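Local structure of UPF0141 protein yjdB (4TN0) at residues N106-C111 with H152-H157; S126-N131 with R164-F169; P159-R164 with N191-T196; P174-N179 with E187-T192; G228-E233 with S248-I253. The protein probably transfers phosphoethanolamine to its acceptors as the zinc-binding periplasmic domain of an alkaline phosphatase-like enzyme required for polymyxin resistance and motility in Campylobacter jejuni. All blocks are in the same frame, centred on the assembly; numbering follows the deposited sequence.

Contact 1: N106-C111 with H152-H157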
# COMPACT_ATOMS: atom_id res chain seq x y z
N ASN A 106 5.69 0.33 -10.94
CA ASN A 106 4.95 0.77 -12.12
C ASN A 106 4.48 2.23 -11.98
O ASN A 106 3.75 2.76 -12.83
CB ASN A 106 3.75 -0.14 -12.37
CG ASN A 106 3.13 0.07 -13.75
OD1 ASN A 106 3.85 0.25 -14.72
ND2 ASN A 106 1.80 0.02 -13.83
N ASN A 107 4.89 2.87 -10.90
CA ASN A 107 4.44 4.22 -10.60
C ASN A 107 5.22 5.28 -11.36
O ASN A 107 6.45 5.27 -11.36
CB ASN A 107 4.52 4.45 -9.09
CG ASN A 107 3.79 5.68 -8.67
OD1 ASN A 107 4.31 6.79 -8.74
ND2 ASN A 107 2.54 5.51 -8.25
N SER A 108 4.51 6.22 -11.98
CA SER A 108 5.16 7.24 -12.81
C SER A 108 6.17 8.09 -12.05
O SER A 108 7.02 8.73 -12.65
CB SER A 108 4.12 8.16 -13.46
OG SER A 108 3.36 8.90 -12.51
N GLY A 109 6.07 8.08 -10.72
CA GLY A 109 6.97 8.87 -9.90
C GLY A 109 8.18 8.14 -9.35
O GLY A 109 9.05 8.77 -8.76
N GLY A 110 8.25 6.83 -9.56
CA GLY A 110 9.35 6.05 -9.02
C GLY A 110 9.19 5.66 -7.56
O GLY A 110 8.11 5.78 -6.99
N CYS A 111 10.26 5.17 -6.95
CA CYS A 111 10.17 4.71 -5.57
C CYS A 111 10.57 5.81 -4.57
O CYS A 111 10.71 5.54 -3.37
CB CYS A 111 11.05 3.46 -5.36
SG CYS A 111 12.80 3.71 -5.65
N HIS A 152 4.64 -1.54 -6.37
CA HIS A 152 4.27 -0.12 -6.30
C HIS A 152 3.36 0.22 -7.49
O HIS A 152 3.81 0.24 -8.65
CB HIS A 152 5.52 0.77 -6.31
CG HIS A 152 5.26 2.23 -6.04
ND1 HIS A 152 6.18 3.22 -6.32
CD2 HIS A 152 4.18 2.86 -5.51
CE1 HIS A 152 5.68 4.39 -6.00
NE2 HIS A 152 4.47 4.21 -5.50
N LEU A 153 2.09 0.46 -7.20
CA LEU A 153 1.07 0.72 -8.21
C LEU A 153 1.05 2.14 -8.76
O LEU A 153 1.43 3.09 -8.09
CB LEU A 153 -0.31 0.42 -7.62
CG LEU A 153 -0.52 -0.94 -6.96
CD1 LEU A 153 -1.98 -1.06 -6.51
CD2 LEU A 153 -0.13 -2.06 -7.91
N GLN A 154 0.59 2.27 -10.00
CA GLN A 154 0.14 3.55 -10.53
C GLN A 154 -1.27 3.81 -9.95
O GLN A 154 -1.68 4.96 -9.74
CB GLN A 154 0.12 3.53 -12.06
CG GLN A 154 -0.16 4.87 -12.76
CD GLN A 154 0.99 5.89 -12.70
OE1 GLN A 154 1.82 5.88 -11.79
NE2 GLN A 154 1.01 6.79 -13.67
N GLY A 155 -2.00 2.72 -9.69
CA GLY A 155 -3.24 2.77 -8.95
C GLY A 155 -4.27 3.73 -9.54
O GLY A 155 -4.78 3.51 -10.64
N SER A 156 -4.59 4.78 -8.79
CA SER A 156 -5.58 5.76 -9.19
C SER A 156 -4.98 7.12 -9.59
O SER A 156 -5.65 8.12 -9.49
CB SER A 156 -6.56 6.01 -8.05
OG SER A 156 -7.30 4.86 -7.70
N HIS A 157 -3.72 7.15 -10.02
CA HIS A 157 -3.05 8.41 -10.33
C HIS A 157 -3.92 9.28 -11.23
O HIS A 157 -4.49 8.79 -12.19
CB HIS A 157 -1.69 8.15 -11.00
CG HIS A 157 -0.91 9.40 -11.29
ND1 HIS A 157 -0.83 9.95 -12.55
CD2 HIS A 157 -0.14 10.18 -10.48
CE1 HIS A 157 -0.07 11.03 -12.51
NE2 HIS A 157 0.36 11.19 -11.27
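This is a buried, largely polar contact between two loops, which leave the ends of the neighbouring parallel strands 100-105 and 146-152 side by side. Asn106 N donates to His152 O at 3.0 Å, nearly along the C=O axis, carrying the strand pairing one step past the sheet. Asn107 then does most of the work. With CG anti to its backbone N (chi1 -167°), its CB sits over one face of the His152 imidazole, 3.5 Å from the ring centroid, a CH-pi contact, and its amide lies stacked on the ring with the planes 3° apart. From there ND2 reaches Leu153 O at 2.7 Å; the bond is almost straight, lies in the amide plane and uses a carbonyl lone pair. ND2 also donates to Glu26, a zinc ligand just past strand 18-24, so the amide ties two strand ends together. OD1 takes Gly109 N at 2.9 Å, an Asx turn laid over the type I turn of Asn107 to Gly110. That turn brings Gly110 O to the imidazole edge, in plane, 3.0 Å from His152 CE1, while Asp105 holds His152 ND1 and thereby fixes the ring rotation. Further out, the Gln154 chain bends at chi2 (72°) so that OE1 accepts Ser108 N at 2.7 Å from above its carbonyl plane, with a weak second bond from Ser108 OG. Asn107 is thus a second-shell residue that probably orients Glu26, in the strand-end loops that carry the metal site of an alkaline phosphatase-like fold.

Contact 2: S126-N131 with R164-F169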
# COMPACT_ATOMS: atom_id res chain seq x y z
N SER A 126 4.84 2.32 -16.49
CA SER A 126 3.66 3.02 -15.93
C SER A 126 2.39 2.94 -16.79
O SER A 126 1.57 3.87 -16.82
CB SER A 126 4.00 4.49 -15.66
OG SER A 126 5.16 4.55 -14.85
N ASP A 127 2.23 1.81 -17.48
CA ASP A 127 0.96 1.48 -18.12
C ASP A 127 0.11 0.66 -17.17
O ASP A 127 0.19 0.87 -15.96
CB ASP A 127 1.18 0.75 -19.45
CG ASP A 127 1.74 1.67 -20.51
OD1 ASP A 127 1.07 2.69 -20.82
OD2 ASP A 127 2.87 1.40 -20.99
N LEU A 128 -0.69 -0.26 -17.68
CA LEU A 128 -1.64 -0.98 -16.84
C LEU A 128 -0.91 -1.68 -15.69
O LEU A 128 0.14 -2.30 -15.89
CB LEU A 128 -2.43 -2.01 -17.66
CG LEU A 128 -3.69 -1.59 -18.44
CD1 LEU A 128 -4.43 -0.45 -17.76
CD2 LEU A 128 -3.29 -1.18 -19.85
N ASP A 129 -1.47 -1.58 -14.49
CA ASP A 129 -0.84 -2.15 -13.30
C ASP A 129 -0.66 -3.67 -13.44
O ASP A 129 0.21 -4.25 -12.76
CB ASP A 129 -1.66 -1.86 -12.06
CG ASP A 129 -1.33 -0.53 -11.41
OD1 ASP A 129 -0.18 -0.06 -11.57
OD2 ASP A 129 -2.23 0.03 -10.73
N GLU A 130 -1.47 -4.30 -14.29
CA GLU A 130 -1.39 -5.75 -14.44
C GLU A 130 0.01 -6.21 -14.88
O GLU A 130 0.42 -7.33 -14.59
CB GLU A 130 -2.47 -6.27 -15.41
CG GLU A 130 -2.40 -5.72 -16.82
CD GLU A 130 -3.66 -6.02 -17.62
OE1 GLU A 130 -4.78 -6.03 -17.04
OE2 GLU A 130 -3.54 -6.21 -18.85
N ASN A 131 0.78 -5.32 -15.51
CA ASN A 131 2.13 -5.66 -15.94
C ASN A 131 3.04 -6.05 -14.77
O ASN A 131 4.10 -6.62 -14.98
CB ASN A 131 2.76 -4.52 -16.74
CG ASN A 131 2.01 -4.24 -18.02
OD1 ASN A 131 1.25 -5.08 -18.49
ND2 ASN A 131 2.20 -3.05 -18.58
N ARG A 164 -6.24 4.41 -16.21
CA ARG A 164 -5.62 3.51 -15.23
C ARG A 164 -6.12 2.07 -15.36
O ARG A 164 -5.47 1.13 -14.91
CB ARG A 164 -5.88 4.02 -13.80
CG ARG A 164 -5.37 5.44 -13.51
CD ARG A 164 -3.87 5.51 -13.29
NE ARG A 164 -3.11 5.59 -14.54
CZ ARG A 164 -2.81 6.71 -15.18
NH1 ARG A 164 -2.11 6.64 -16.31
NH2 ARG A 164 -3.19 7.89 -14.70
N TYR A 165 -7.27 1.89 -15.99
CA TYR A 165 -7.87 0.57 -16.08
C TYR A 165 -8.23 0.20 -17.52
O TYR A 165 -8.54 1.08 -18.32
CB TYR A 165 -9.11 0.48 -15.20
CG TYR A 165 -10.13 1.57 -15.45
CD1 TYR A 165 -10.14 2.72 -14.67
CD2 TYR A 165 -11.09 1.44 -16.46
CE1 TYR A 165 -11.06 3.71 -14.89
CE2 TYR A 165 -12.02 2.42 -16.68
CZ TYR A 165 -12.00 3.56 -15.89
OH TYR A 165 -12.92 4.55 -16.09
N PRO A 166 -8.18 -1.10 -17.85
CA PRO A 166 -8.61 -1.59 -19.16
C PRO A 166 -10.13 -1.60 -19.27
O PRO A 166 -10.81 -1.52 -18.24
CB PRO A 166 -8.02 -3.00 -19.21
CG PRO A 166 -8.01 -3.44 -17.77
CD PRO A 166 -7.66 -2.19 -16.99
N SER A 167 -10.65 -1.68 -20.51
CA SER A 167 -12.09 -1.58 -20.76
C SER A 167 -12.87 -2.61 -19.97
O SER A 167 -14.02 -2.38 -19.59
CB SER A 167 -12.41 -1.67 -22.27
OG SER A 167 -12.16 -2.96 -22.82
N GLU A 168 -12.24 -3.74 -19.67
CA GLU A 168 -12.92 -4.81 -18.97
C GLU A 168 -13.33 -4.41 -17.55
O GLU A 168 -14.18 -5.07 -16.94
CB GLU A 168 -12.02 -6.06 -18.92
CG GLU A 168 -11.68 -6.65 -20.32
CD GLU A 168 -10.50 -5.95 -21.02
OE1 GLU A 168 -9.81 -5.15 -20.38
OE2 GLU A 168 -10.26 -6.21 -22.22
N PHE A 169 -12.78 -3.30 -17.04
CA PHE A 169 -13.12 -2.83 -15.68
C PHE A 169 -13.76 -1.44 -15.68
O PHE A 169 -13.83 -0.78 -14.65
CB PHE A 169 -11.87 -2.86 -14.78
CG PHE A 169 -11.37 -4.25 -14.52
CD1 PHE A 169 -12.00 -5.07 -13.59
CD2 PHE A 169 -10.30 -4.76 -15.24
CE1 PHE A 169 -11.56 -6.37 -13.37
CE2 PHE A 169 -9.86 -6.05 -15.03
CZ PHE A 169 -10.49 -6.86 -14.09
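The Phe169 ring has Pro166 CG at its edge, in the plane, and meets the ring of Tyr202 on helix 186-211 with the planes at about 45°. Tyr165 starts away from residues 126-131, its OH hydrogen-bonded to Asn195 ND2 on that helix. Leu128 carries most of the contact. Its CG is anti to the carbonyl carbon, beside the backbone N (chi1 -84°), and its CD1 methyl lies 3.4 Å from Arg164 O and 3.7 Å from Pro166 CD. The two side chains cross obliquely in apolar packing. This is a partly exposed junction between two loops of the alkaline phosphatase-like fold, one after strand 120-123 and the other after strand 146-152, and Tyr199 of helix 186-211 packs against both Leu128 and Pro166. Each loop tightens into a 3-10 turn here: Asn131 N bonds to Leu128 O at 3.1 Å, and Phe169 N to Pro166 O at 2.9 Å. Glu130 OE1 passes 4.2 Å from Pro166 CG, while its hydrogen bond goes to Tyr199 OH. The Arg164 chain bends at chi2 and chi3, bringing its end back nearer, and NH2 bonds to His157 O and Thr160 OG1. Asp129 OD1 and OD2 take the backbone N of Gln154 and Gly155.

Contact 3: P159-R164 with N191-T196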
# COMPACT_ATOMS: atom_id res chain seq x y z
N PRO A 159 -4.56 13.43 -13.12
CA PRO A 159 -5.98 13.59 -13.48
C PRO A 159 -6.53 12.65 -14.57
O PRO A 159 -7.76 12.60 -14.75
CB PRO A 159 -6.03 15.04 -13.96
CG PRO A 159 -4.68 15.24 -14.57
CD PRO A 159 -3.73 14.51 -13.68
N THR A 160 -5.67 11.90 -15.25
CA THR A 160 -6.13 10.97 -16.29
C THR A 160 -6.57 9.62 -15.72
O THR A 160 -6.04 8.57 -16.13
CB THR A 160 -5.03 10.68 -17.34
OG1 THR A 160 -3.87 10.18 -16.68
CG2 THR A 160 -4.69 11.93 -18.14
N TYR A 161 -7.52 9.64 -14.78
CA TYR A 161 -8.01 8.43 -14.14
C TYR A 161 -8.46 7.33 -15.09
O TYR A 161 -8.22 6.15 -14.86
CB TYR A 161 -9.19 8.76 -13.23
CG TYR A 161 -8.93 9.84 -12.21
CD1 TYR A 161 -8.11 9.59 -11.12
CD2 TYR A 161 -9.57 11.08 -12.29
CE1 TYR A 161 -7.88 10.56 -10.16
CE2 TYR A 161 -9.34 12.07 -11.33
CZ TYR A 161 -8.50 11.79 -10.25
OH TYR A 161 -8.24 12.73 -9.28
N TYR A 162 -9.13 7.73 -16.17
CA TYR A 162 -9.73 6.79 -17.11
C TYR A 162 -8.67 5.94 -17.81
O TYR A 162 -9.00 4.94 -18.43
CB TYR A 162 -10.58 7.54 -18.15
CG TYR A 162 -9.75 8.35 -19.10
CD1 TYR A 162 -9.30 9.61 -18.75
CD2 TYR A 162 -9.41 7.85 -20.36
CE1 TYR A 162 -8.53 10.35 -19.62
CE2 TYR A 162 -8.64 8.59 -21.24
CZ TYR A 162 -8.20 9.84 -20.87
OH TYR A 162 -7.43 10.59 -21.73
N LYS A 163 -7.41 6.34 -17.70
CA LYS A 163 -6.33 5.59 -18.35
C LYS A 163 -5.75 4.52 -17.44
O LYS A 163 -4.86 3.80 -17.84
CB LYS A 163 -5.19 6.52 -18.77
CG LYS A 163 -5.46 7.44 -19.98
CD LYS A 163 -4.23 8.31 -20.15
CE LYS A 163 -4.12 9.03 -21.46
NZ LYS A 163 -2.84 9.81 -21.40
N ARG A 164 -6.24 4.41 -16.21
CA ARG A 164 -5.62 3.51 -15.23
C ARG A 164 -6.12 2.07 -15.36
O ARG A 164 -5.47 1.13 -14.91
CB ARG A 164 -5.88 4.02 -13.80
CG ARG A 164 -5.37 5.44 -13.51
CD ARG A 164 -3.87 5.51 -13.29
NE ARG A 164 -3.11 5.59 -14.54
CZ ARG A 164 -2.81 6.71 -15.18
NH1 ARG A 164 -2.11 6.64 -16.31
NH2 ARG A 164 -3.19 7.89 -14.70
N ASN A 191 -17.44 7.81 -10.80
CA ASN A 191 -17.48 6.50 -11.43
C ASN A 191 -16.10 6.12 -11.94
O ASN A 191 -15.61 5.03 -11.69
CB ASN A 191 -18.47 6.47 -12.60
CG ASN A 191 -19.93 6.47 -12.16
OD1 ASN A 191 -20.27 6.12 -11.03
ND2 ASN A 191 -20.81 6.82 -13.09
N THR A 192 -15.45 7.06 -12.63
CA THR A 192 -14.13 6.83 -13.19
C THR A 192 -13.13 6.50 -12.10
O THR A 192 -12.30 5.60 -12.25
CB THR A 192 -13.65 8.05 -13.98
OG1 THR A 192 -14.74 8.58 -14.74
CG2 THR A 192 -12.50 7.69 -14.90
N TYR A 193 -13.22 7.24 -11.00
CA TYR A 193 -12.33 7.07 -9.87
C TYR A 193 -12.54 5.69 -9.24
O TYR A 193 -11.57 5.02 -8.88
CB TYR A 193 -12.53 8.20 -8.84
CG TYR A 193 -11.61 8.09 -7.63
CD1 TYR A 193 -10.26 8.44 -7.72
CD2 TYR A 193 -12.10 7.65 -6.39
CE1 TYR A 193 -9.41 8.32 -6.62
CE2 TYR A 193 -11.26 7.54 -5.28
CZ TYR A 193 -9.92 7.89 -5.41
OH TYR A 193 -9.08 7.79 -4.33
N ASP A 194 -13.81 5.30 -9.12
CA ASP A 194 -14.18 4.01 -8.55
C ASP A 194 -13.76 2.81 -9.40
O ASP A 194 -13.38 1.74 -8.88
CB ASP A 194 -15.69 3.97 -8.31
CG ASP A 194 -16.10 4.79 -7.11
OD1 ASP A 194 -15.19 5.23 -6.37
OD2 ASP A 194 -17.30 4.97 -6.88
N ASN A 195 -13.82 2.99 -10.72
CA ASN A 195 -13.30 1.97 -11.63
C ASN A 195 -11.84 1.69 -11.36
O ASN A 195 -11.43 0.53 -11.38
CB ASN A 195 -13.46 2.40 -13.09
CG ASN A 195 -14.88 2.33 -13.57
OD1 ASN A 195 -15.73 1.67 -12.97
ND2 ASN A 195 -15.16 3.04 -14.66
N THR A 196 -11.05 2.73 -11.11
CA THR A 196 -9.64 2.55 -10.84
C THR A 196 -9.44 1.75 -9.55
O THR A 196 -8.51 0.97 -9.44
CB THR A 196 -8.87 3.89 -10.71
OG1 THR A 196 -9.26 4.56 -9.49
CG2 THR A 196 -9.17 4.76 -11.86
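Tyr161 has its CG anti to the carbonyl carbon (chi1 -54°) and Tyr193 has its own anti to the backbone N (chi1 -180°), which brings the two rings together where the loop meets the helix. They form an offset edge-to-face pair, the edge of Tyr193 directed toward the face of Tyr161, centroids 5.9 Å apart and planes at 89°. The closest atoms are Tyr161 CE1 and Tyr193 CD1 at 4.0 Å. Both hydroxyls are tied down beyond the pair, Tyr161 OH to Glu229 and Tyr193 OH to Thr27 O. Here the short 3-10 turn that begins at Tyr161 lies against one side of helix 186-211, within the long connection of the alkaline phosphatase-like fold that runs from strand 146-152 to that same helix. Two threonines one helical turn apart supply methyl groups to it. Thr192 CG2 packs at the backbone step from Tyr161 to Tyr162, 3.6 Å from Tyr162 N and 3.9 Å from Tyr161 CB. Thr196 CG2, placed beside its backbone N, touches Tyr161 O at 3.4 Å and Arg164 CB at 3.9 Å. The same torsion folds Thr196 OG1 back onto Tyr193 O within the helix, a very short bond of 2.4 Å on a carbonyl lone pair, and OG1 also meets Ser156 OG.

Contact 4: P174-N179 with E187-T192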
# COMPACT_ATOMS: atom_id res chain seq x y z
N PRO A 174 -21.98 6.60 -16.33
CA PRO A 174 -21.01 7.13 -17.31
C PRO A 174 -19.66 7.49 -16.65
O PRO A 174 -19.59 7.47 -15.43
CB PRO A 174 -21.70 8.37 -17.85
CG PRO A 174 -22.59 8.84 -16.71
CD PRO A 174 -23.05 7.58 -16.02
N THR A 175 -18.64 7.76 -17.46
CA THR A 175 -17.30 8.07 -16.99
C THR A 175 -16.79 9.43 -17.47
O THR A 175 -17.37 10.07 -18.34
CB THR A 175 -16.29 6.98 -17.46
OG1 THR A 175 -16.16 7.02 -18.89
CG2 THR A 175 -16.73 5.59 -17.01
N CYS A 176 -15.66 9.85 -16.90
CA CYS A 176 -15.04 11.12 -17.24
C CYS A 176 -13.73 10.83 -17.95
O CYS A 176 -12.72 10.59 -17.30
CB CYS A 176 -14.81 11.94 -15.96
SG CYS A 176 -13.88 13.48 -16.09
N ASP A 177 -13.76 10.83 -19.29
CA ASP A 177 -12.59 10.37 -20.06
C ASP A 177 -11.76 11.56 -20.53
O ASP A 177 -11.48 11.73 -21.72
CB ASP A 177 -13.04 9.50 -21.25
CG ASP A 177 -13.90 8.29 -20.81
OD1 ASP A 177 -13.71 7.75 -19.71
OD2 ASP A 177 -14.84 7.94 -21.54
N THR A 178 -11.36 12.38 -19.57
CA THR A 178 -10.55 13.55 -19.86
C THR A 178 -9.72 13.87 -18.61
O THR A 178 -10.06 13.43 -17.52
CB THR A 178 -11.44 14.76 -20.25
OG1 THR A 178 -10.64 15.93 -20.43
CG2 THR A 178 -12.48 15.02 -19.19
N ASN A 179 -8.65 14.64 -18.78
CA ASN A 179 -7.90 15.15 -17.64
C ASN A 179 -8.51 16.50 -17.14
O ASN A 179 -8.08 17.08 -16.15
CB ASN A 179 -6.43 15.25 -18.01
CG ASN A 179 -6.17 16.26 -19.08
OD1 ASN A 179 -7.00 16.48 -19.94
ND2 ASN A 179 -4.96 16.80 -19.09
N GLU A 187 -20.76 12.91 -10.79
CA GLU A 187 -21.02 11.47 -10.70
C GLU A 187 -20.16 10.68 -11.68
O GLU A 187 -19.70 9.58 -11.36
CB GLU A 187 -22.48 11.14 -10.94
CG GLU A 187 -23.41 11.61 -9.84
CD GLU A 187 -24.69 10.79 -9.79
OE1 GLU A 187 -24.63 9.58 -10.11
OE2 GLU A 187 -25.76 11.35 -9.44
N ALA A 188 -19.96 11.22 -12.87
CA ALA A 188 -19.16 10.55 -13.89
C ALA A 188 -17.71 10.52 -13.44
O ALA A 188 -16.98 9.56 -13.73
CB ALA A 188 -19.29 11.26 -15.29
N LEU A 189 -17.28 11.59 -12.77
CA LEU A 189 -15.92 11.63 -12.27
C LEU A 189 -15.74 10.56 -11.20
O LEU A 189 -14.76 9.81 -11.23
CB LEU A 189 -15.58 13.01 -11.73
CG LEU A 189 -14.20 13.15 -11.08
CD1 LEU A 189 -13.12 12.76 -12.07
CD2 LEU A 189 -13.97 14.56 -10.54
N ILE A 190 -16.70 10.46 -10.28
CA ILE A 190 -16.65 9.47 -9.21
C ILE A 190 -16.61 8.06 -9.78
O ILE A 190 -15.87 7.18 -9.28
CB ILE A 190 -17.83 9.60 -8.22
CG1 ILE A 190 -17.97 11.04 -7.72
CG2 ILE A 190 -17.73 8.58 -7.09
CD1 ILE A 190 -16.86 11.49 -6.86
N ASN A 191 -17.44 7.81 -10.80
CA ASN A 191 -17.48 6.50 -11.43
C ASN A 191 -16.10 6.12 -11.94
O ASN A 191 -15.61 5.03 -11.69
CB ASN A 191 -18.47 6.47 -12.60
CG ASN A 191 -19.93 6.47 -12.16
OD1 ASN A 191 -20.27 6.12 -11.03
ND2 ASN A 191 -20.81 6.82 -13.09
N THR A 192 -15.45 7.06 -12.63
CA THR A 192 -14.13 6.83 -13.19
C THR A 192 -13.13 6.50 -12.10
O THR A 192 -12.30 5.60 -12.25
CB THR A 192 -13.65 8.05 -13.98
OG1 THR A 192 -14.74 8.58 -14.74
CG2 THR A 192 -12.50 7.69 -14.90
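Cys176 N donates to Thr192 OG1 at 2.7 Å, and that hydroxyl passes its own proton back to Ala188 O at 2.6 Å, so a loop amide is wired through one side chain to a helix carbonyl. The setting is a disulfide-closed loop: residues 174-179 fold back along the early turns of helix 186-211, the helix the loop leads into. A second bond runs alongside. Asn191 ND2 reaches Pro174 O at 2.7 Å, with the acceptor lying in the amide plane. Backbones close in between these two bonds, Pro174 O lying 3.5 Å from Ala188 CA, and Thr175 CA 3.6 Å from Ala188 O, both as CA-H...O contacts. The small Ala188 side chain permits this, its CB resting 3.8 Å from Thr175 C. One shell further out, Asn41 holds Asn191 OD1 and so fixes which end of the amide faces the loop. Cys176 SG, anti to its backbone N, bonds to Cys184 just ahead of the helix and brushes Leu189 CD1 at 4.2 Å. Thr192 is steadied by the helix itself, since Ala188 O accepts its N as well as its hydroxyl. Within the loop itself, Thr175 OG1 donates to Asp177 OD1 at 2.7 Å, meeting it from above the carboxylate plane.

Contact 5: G228-E233 with S248-I253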
# COMPACT_ATOMS: atom_id res chain seq x y z
N GLY A 228 -4.86 10.02 -0.09
CA GLY A 228 -6.18 10.06 -0.69
C GLY A 228 -6.21 10.95 -1.91
O GLY A 228 -5.21 11.14 -2.58
N GLU A 229 -7.38 11.49 -2.20
CA GLU A 229 -7.59 12.33 -3.39
C GLU A 229 -8.87 13.13 -3.23
O GLU A 229 -9.85 12.64 -2.67
CB GLU A 229 -7.69 11.48 -4.65
CG GLU A 229 -7.78 12.28 -5.96
CD GLU A 229 -6.42 12.70 -6.49
OE1 GLU A 229 -5.47 12.90 -5.67
OE2 GLU A 229 -6.31 12.83 -7.73
N SER A 230 -8.85 14.38 -3.69
CA SER A 230 -10.07 15.19 -3.78
C SER A 230 -10.70 15.10 -5.18
O SER A 230 -9.98 15.06 -6.18
CB SER A 230 -9.78 16.65 -3.42
OG SER A 230 -9.67 16.79 -2.02
N LEU A 231 -12.03 15.12 -5.25
CA LEU A 231 -12.74 14.95 -6.52
C LEU A 231 -13.75 16.09 -6.76
O LEU A 231 -14.88 15.85 -7.20
CB LEU A 231 -13.45 13.60 -6.53
CG LEU A 231 -12.54 12.36 -6.41
CD1 LEU A 231 -13.36 11.14 -6.17
CD2 LEU A 231 -11.67 12.15 -7.62
N GLY A 232 -13.35 17.32 -6.45
CA GLY A 232 -14.21 18.48 -6.68
C GLY A 232 -15.01 18.94 -5.47
O GLY A 232 -15.60 20.01 -5.48
N GLU A 233 -15.07 18.11 -4.43
CA GLU A 233 -15.74 18.54 -3.22
C GLU A 233 -15.11 19.84 -2.73
O GLU A 233 -13.89 19.93 -2.59
CB GLU A 233 -15.68 17.47 -2.13
CG GLU A 233 -16.08 16.07 -2.58
CD GLU A 233 -14.87 15.22 -2.97
OE1 GLU A 233 -13.75 15.77 -3.06
OE2 GLU A 233 -15.03 13.99 -3.14
N SER A 248 -10.26 14.89 5.05
CA SER A 248 -9.97 13.48 5.27
C SER A 248 -9.91 12.68 3.94
O SER A 248 -9.32 11.60 3.91
CB SER A 248 -11.00 12.86 6.22
OG SER A 248 -12.30 12.92 5.67
N TYR A 249 -10.54 13.21 2.88
CA TYR A 249 -10.45 12.62 1.54
C TYR A 249 -9.00 12.41 1.12
O TYR A 249 -8.72 11.50 0.37
CB TYR A 249 -11.15 13.50 0.48
CG TYR A 249 -12.66 13.41 0.53
CD1 TYR A 249 -13.29 12.20 0.75
CD2 TYR A 249 -13.46 14.56 0.37
CE1 TYR A 249 -14.66 12.11 0.82
CE2 TYR A 249 -14.84 14.48 0.44
CZ TYR A 249 -15.43 13.25 0.66
OH TYR A 249 -16.79 13.11 0.72
N GLN A 250 -8.09 13.26 1.61
CA GLN A 250 -6.68 13.16 1.23
C GLN A 250 -5.81 12.40 2.23
O GLN A 250 -4.75 11.92 1.85
CB GLN A 250 -6.09 14.55 0.98
CG GLN A 250 -6.69 15.17 -0.27
CD GLN A 250 -6.03 16.48 -0.68
OE1 GLN A 250 -4.85 16.76 -0.38
NE2 GLN A 250 -6.79 17.29 -1.39
N THR A 251 -6.24 12.27 3.49
CA THR A 251 -5.43 11.61 4.52
C THR A 251 -5.94 10.23 4.95
O THR A 251 -5.18 9.38 5.46
CB THR A 251 -5.32 12.51 5.80
OG1 THR A 251 -6.63 12.76 6.34
CG2 THR A 251 -4.69 13.83 5.47
N HIS A 252 -7.24 10.00 4.76
CA HIS A 252 -7.88 8.75 5.17
C HIS A 252 -7.79 7.72 4.02
O HIS A 252 -8.50 7.84 3.00
CB HIS A 252 -9.34 9.02 5.57
CG HIS A 252 -10.06 7.84 6.13
ND1 HIS A 252 -9.42 6.69 6.55
CD2 HIS A 252 -11.39 7.64 6.35
CE1 HIS A 252 -10.32 5.83 7.00
NE2 HIS A 252 -11.52 6.38 6.89
N ILE A 253 -6.92 6.73 4.21
CA ILE A 253 -6.59 5.76 3.16
C ILE A 253 -7.07 4.36 3.51
O ILE A 253 -7.26 4.04 4.68
CB ILE A 253 -5.05 5.68 2.92
CG1 ILE A 253 -4.32 5.58 4.27
CG2 ILE A 253 -4.56 6.86 2.11
CD1 ILE A 253 -2.85 5.27 4.16
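Tyr249 O is gripped twice: Glu229 N donates to it at 2.9 Å from above the carbonyl plane, and Gly228 CA adds a CA-H...O contact at 3.1 Å. The next carbonyl along, Gln250 O, takes Gly228 N at 2.7 Å. Such close docking of backbones, with Gly228 CA 3.7 Å from Gln250 CA, is possible because Gly228 has no side chain on the crowded side. Gln250 then stretches along the loop, and its NE2 donates to Ser230 OG at 3.0 Å; the bond is nearly straight (171°) and in the amide plane, while OE1 accepts Met241 N. At the other end Glu233 bends at chi2 and meets Tyr249 tip to tip. Its OE2 lies over one ring face near the rim, the carboxylate and ring planes 21° apart and Glu233 CD 3.5 Å from Tyr249 CE2. OE2 also makes a salt bridge to Arg29, which forms a cation-pi contact with Tyr249 and probably offsets the charge. Glu233 OE1 accepts Leu231 N at 2.9 Å, which pins the carboxylate. Gly228 directly follows the zinc ligands Asp226 and His227, so the contact probably helps anchor the loop leaving the metal site of this alkaline phosphatase-like domain.

From the N terminus, contact 1 opens just past strand 100-105 and closes just past strand 146-152, joining two strand ends of the central sheet. Contact 2 starts inside that span and ends beyond it, so the two cross, and they touch where Asn106 meets Asp127. Contact 3 crosses contact 2 in turn, sharing Arg164 with it, and pins the loop after strand 146-152 to helix 186-211. Contact 4 closes a shorter loop within contact 3's span, ending on the same helix and sharing Asn191 and Thr192. Contact 5 follows in series, closing the segment after the zinc ligands onto the short helical turn 248-251 before strand 252-259; Tyr161 with Glu229 connects it to contact 3.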